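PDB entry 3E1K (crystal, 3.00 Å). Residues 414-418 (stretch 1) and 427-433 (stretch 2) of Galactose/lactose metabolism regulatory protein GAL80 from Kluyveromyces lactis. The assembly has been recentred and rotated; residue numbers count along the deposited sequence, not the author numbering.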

ATOM      1  N   PHE A 414      -5.266   1.361 -36.566  1.00100.00           N
ATOM      2  CA  PHE A 414      -5.346   0.830 -35.223  1.00 43.62           C
ATOM      3  C   PHE A 414      -6.242   1.693 -34.305  1.00 18.07           C
ATOM      4  O   PHE A 414      -6.513   2.872 -34.556  1.00 59.85           O
ATOM      5  N   ASP A 415      -6.702   1.088 -33.206  1.00 50.49           N
ATOM      6  CA  ASP A 415      -7.548   1.792 -32.235  1.00100.00           C
ATOM      7  C   ASP A 415      -6.946   2.180 -30.875  1.00  1.00           C
ATOM      8  O   ASP A 415      -7.066   3.328 -30.402  1.00 54.85           O
ATOM      9  N   LYS A 416      -6.259   1.212 -30.275  1.00 17.45           N
ATOM     10  CA  LYS A 416      -5.577   1.442 -29.032  1.00 70.34           C
ATOM     11  C   LYS A 416      -4.759   0.168 -28.903  1.00 41.20           C
ATOM     12  O   LYS A 416      -5.126  -0.864 -29.489  1.00  7.31           O
ATOM     13  N   GLN A 417      -3.627   0.226 -28.211  1.00100.00           N
ATOM     14  CA  GLN A 417      -2.880  -0.988 -28.136  1.00100.00           C
ATOM     15  C   GLN A 417      -3.611  -1.779 -27.089  1.00  1.00           C
ATOM     16  O   GLN A 417      -3.801  -2.963 -27.228  1.00 23.27           O
ATOM     17  N   GLY A 418      -4.091  -1.081 -26.067  1.00 92.02           N
ATOM     18  CA  GLY A 418      -4.876  -1.765 -25.062  1.00  1.00           C
ATOM     19  C   GLY A 418      -4.105  -2.767 -24.197  1.00 37.70           C
ATOM     20  O   GLY A 418      -3.385  -2.395 -23.191  1.00 16.47           O
ATOM     21  N   PHE A 427      -4.054   7.396 -28.774  1.00  1.00           N
ATOM     22  CA  PHE A 427      -4.630   8.516 -28.034  1.00 46.20           C
ATOM     23  C   PHE A 427      -5.803   7.885 -27.362  1.00 35.82           C
ATOM     24  O   PHE A 427      -6.316   8.349 -26.330  1.00 37.82           O
ATOM     25  N   LYS A 428      -6.194   6.749 -27.920  1.00 25.12           N
ATOM     26  CA  LYS A 428      -7.272   6.039 -27.256  1.00 14.98           C
ATOM     27  C   LYS A 428      -6.674   5.753 -25.878  1.00 36.17           C
ATOM     28  O   LYS A 428      -7.129   6.209 -24.846  1.00 17.94           O
ATOM     29  N   ASP A 429      -5.648   4.907 -25.939  1.00  4.45           N
ATOM     30  CA  ASP A 429      -5.015   4.711 -24.661  1.00  1.00           C
ATOM     31  C   ASP A 429      -4.805   6.065 -23.958  1.00 47.94           C
ATOM     32  O   ASP A 429      -5.402   6.176 -22.895  1.00  2.90           O
ATOM     33  N   ALA A 430      -4.047   7.056 -24.474  1.00  1.00           N
ATOM     34  CA  ALA A 430      -3.774   8.304 -23.756  1.00100.00           C
ATOM     35  C   ALA A 430      -4.994   8.715 -22.948  1.00  6.48           C
ATOM     36  O   ALA A 430      -4.938   9.114 -21.779  1.00100.00           O
ATOM     37  N   ILE A 431      -6.129   8.579 -23.615  1.00  1.00           N
ATOM     38  CA  ILE A 431      -7.419   8.994 -23.097  1.00 40.90           C
ATOM     39  C   ILE A 431      -7.971   8.253 -21.881  1.00 28.69           C
ATOM     40  O   ILE A 431      -8.482   8.824 -20.925  1.00  1.00           O
ATOM     41  N   ILE A 432      -7.972   6.941 -22.045  1.00 56.18           N
ATOM     42  CA  ILE A 432      -8.489   6.033 -21.034  1.00  1.00           C
ATOM     43  C   ILE A 432      -7.732   6.356 -19.762  1.00  1.00           C
ATOM     44  O   ILE A 432      -8.363   6.759 -18.798  1.00 44.57           O
ATOM     45  N   LEU A 433      -6.396   6.343 -19.783  1.00 44.13           N
ATOM     46  CA  LEU A 433      -5.607   6.765 -18.624  1.00100.00           C
ATOM     47  C   LEU A 433      -6.147   8.115 -18.135  1.00  3.85           C
ATOM     48  O   LEU A 433      -6.560   8.246 -16.961  1.00 15.14           O
TER

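A helix can hold a neighbouring loop with very little surface if one acidic side chain reaches a backbone amide while aliphatic carbon fills the space beside it. The contact between residues 414-418 and the helical stretch 427-433 of GAL80 illustrates the principle, with only 216 Å² buried, both sides summed, and most of it contributed by Asp429, Lys416 and Lys428.

Asp429 is the polar anchor. Its CA-to-CB bond points sideways, but the m rotamer (chi1 -61°) brings the carboxylate nearer the loop. There OD2 of Asp429 accepts a hydrogen bond from the backbone N of Gln417 at 2.8 Å, with an N-H...acceptor angle of 160°; the position of this oxygen is somewhat uncertain, because it lies too close to another atom of the model. The other oxygen, OD1 of Asp429, lies 3.2 Å from CB of Lys416 and 3.6 Å from N of Gly418, so the carboxylate sits against three consecutive loop residues.

Lys416 points toward the helix and shows how a lysine can pack through its carbon. With chi1 in p (85°) and chi2 in t, its CB lies 3.4 Å from CB of Lys428, the pair whose CA atoms are nearest across the two stretches, 5.2 Å apart. Farther along, NZ of Lys416 comes within 4.2 Å of CD1 of Ile432, whose CA-to-CB bond points toward the loop and whose chi1 is m (-58°); the amine finds its hydrogen-bonding partner elsewhere in the structure.

Lys428 starts toward the loop, yet its end leads away. Its chi1 is t and chi2 p, and its contribution is made near the backbone: CB lies just 2.9 Å from O of Asp415, a tight approach in a 3.00 Å model. Gln417, t at both chi1 and chi2, adds its CB, 3.6 Å from OD2 of Asp429.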

ATOM      1  CB  PHE A 414      -3.876   0.893 -34.823  1.00  8.03           C
ATOM      2  CG  PHE A 414      -3.432  -0.145 -33.855  1.00  2.85           C
ATOM      3  CD1 PHE A 414      -4.259  -1.138 -33.385  1.00100.00           C
ATOM      4  CD2 PHE A 414      -2.170  -0.026 -33.288  1.00100.00           C
ATOM      5  CE1 PHE A 414      -3.812  -2.060 -32.437  1.00100.00           C
ATOM      6  CE2 PHE A 414      -1.693  -0.935 -32.353  1.00 22.63           C
ATOM      7  CZ  PHE A 414      -2.528  -1.960 -31.914  1.00  1.00           C
ATOM      8  CB  ASP A 415      -8.784   1.007 -31.911  1.00 14.23           C
ATOM      9  CG  ASP A 415      -9.571   0.703 -33.149  1.00100.00           C
ATOM     10  OD1 ASP A 415      -8.965   0.100 -34.064  1.00100.00           O
ATOM     11  OD2 ASP A 415     -10.741   1.092 -33.154  1.00100.00           O
ATOM     12  CB  LYS A 416      -6.592   1.409 -27.930  1.00  1.00           C
ATOM     13  CG  LYS A 416      -6.826  -0.033 -27.479  1.00100.00           C
ATOM     14  CD  LYS A 416      -7.231  -0.081 -25.993  1.00100.00           C
ATOM     15  CE  LYS A 416      -8.372  -1.119 -25.719  1.00100.00           C
ATOM     16  NZ  LYS A 416      -9.564  -0.399 -25.267  1.00100.00           N
ATOM     17  CB  GLN A 417      -1.486  -0.729 -27.653  1.00  1.00           C
ATOM     18  CG  GLN A 417      -0.737  -2.012 -27.641  1.00  1.00           C
ATOM     19  CD  GLN A 417       0.499  -1.702 -26.895  1.00  1.00           C
ATOM     20  OE1 GLN A 417       0.544  -0.699 -26.167  1.00 21.33           O
ATOM     21  NE2 GLN A 417       1.506  -2.540 -27.038  1.00  1.00           N
ATOM     22  CB  PHE A 427      -5.078   9.693 -28.912  1.00 32.07           C
ATOM     23  CG  PHE A 427      -3.945  10.536 -29.473  1.00 77.51           C
ATOM     24  CD1 PHE A 427      -2.633  10.054 -29.479  1.00  7.33           C
ATOM     25  CD2 PHE A 427      -4.163  11.812 -30.037  1.00100.00           C
ATOM     26  CE1 PHE A 427      -1.582  10.827 -30.008  1.00 81.86           C
ATOM     27  CE2 PHE A 427      -3.117  12.575 -30.577  1.00 10.61           C
ATOM     28  CZ  PHE A 427      -1.823  12.068 -30.562  1.00 35.44           C
ATOM     29  CB  LYS A 428      -7.588   4.683 -27.853  1.00  1.00           C
ATOM     30  CG  LYS A 428      -8.620   4.073 -26.950  1.00  7.29           C
ATOM     31  CD  LYS A 428     -10.077   4.593 -27.106  1.00100.00           C
ATOM     32  CE  LYS A 428     -10.563   5.609 -26.000  1.00100.00           C
ATOM     33  NZ  LYS A 428     -11.997   5.802 -25.711  1.00 23.29           N
ATOM     34  CB  ASP A 429      -3.691   4.036 -24.957  1.00  1.00           C
ATOM     35  CG  ASP A 429      -3.930   2.703 -25.637  1.00 42.27           C
ATOM     36  OD1 ASP A 429      -5.043   2.252 -25.271  1.00 16.29           O
ATOM     37  OD2 ASP A 429      -3.043   2.338 -26.461  1.00  1.00           O
ATOM     38  CB  ALA A 430      -3.308   9.415 -24.706  1.00100.00           C
ATOM     39  CB  ILE A 431      -8.415   8.966 -24.289  1.00  7.40           C
ATOM     40  CG1 ILE A 431      -8.876  10.399 -24.550  1.00  5.41           C
ATOM     41  CG2 ILE A 431      -9.589   8.037 -24.033  1.00 16.86           C
ATOM     42  CD1 ILE A 431      -7.992  11.099 -25.573  1.00100.00           C
ATOM     43  CB  ILE A 432      -8.207   4.619 -21.463  1.00 15.70           C
ATOM     44  CG1 ILE A 432      -8.868   4.372 -22.831  1.00 22.69           C
ATOM     45  CG2 ILE A 432      -8.760   3.676 -20.481  1.00  5.59           C
ATOM     46  CD1 ILE A 432      -9.615   3.068 -22.920  1.00  1.00           C
ATOM     47  CB  LEU A 433      -4.140   6.968 -19.018  1.00  1.00           C
ATOM     48  CG  LEU A 433      -3.131   7.290 -17.947  1.00  1.00           C
ATOM     49  CD1 LEU A 433      -3.155   6.139 -16.966  1.00100.00           C
ATOM     50  CD2 LEU A 433      -1.776   7.332 -18.593  1.00100.00           C
TER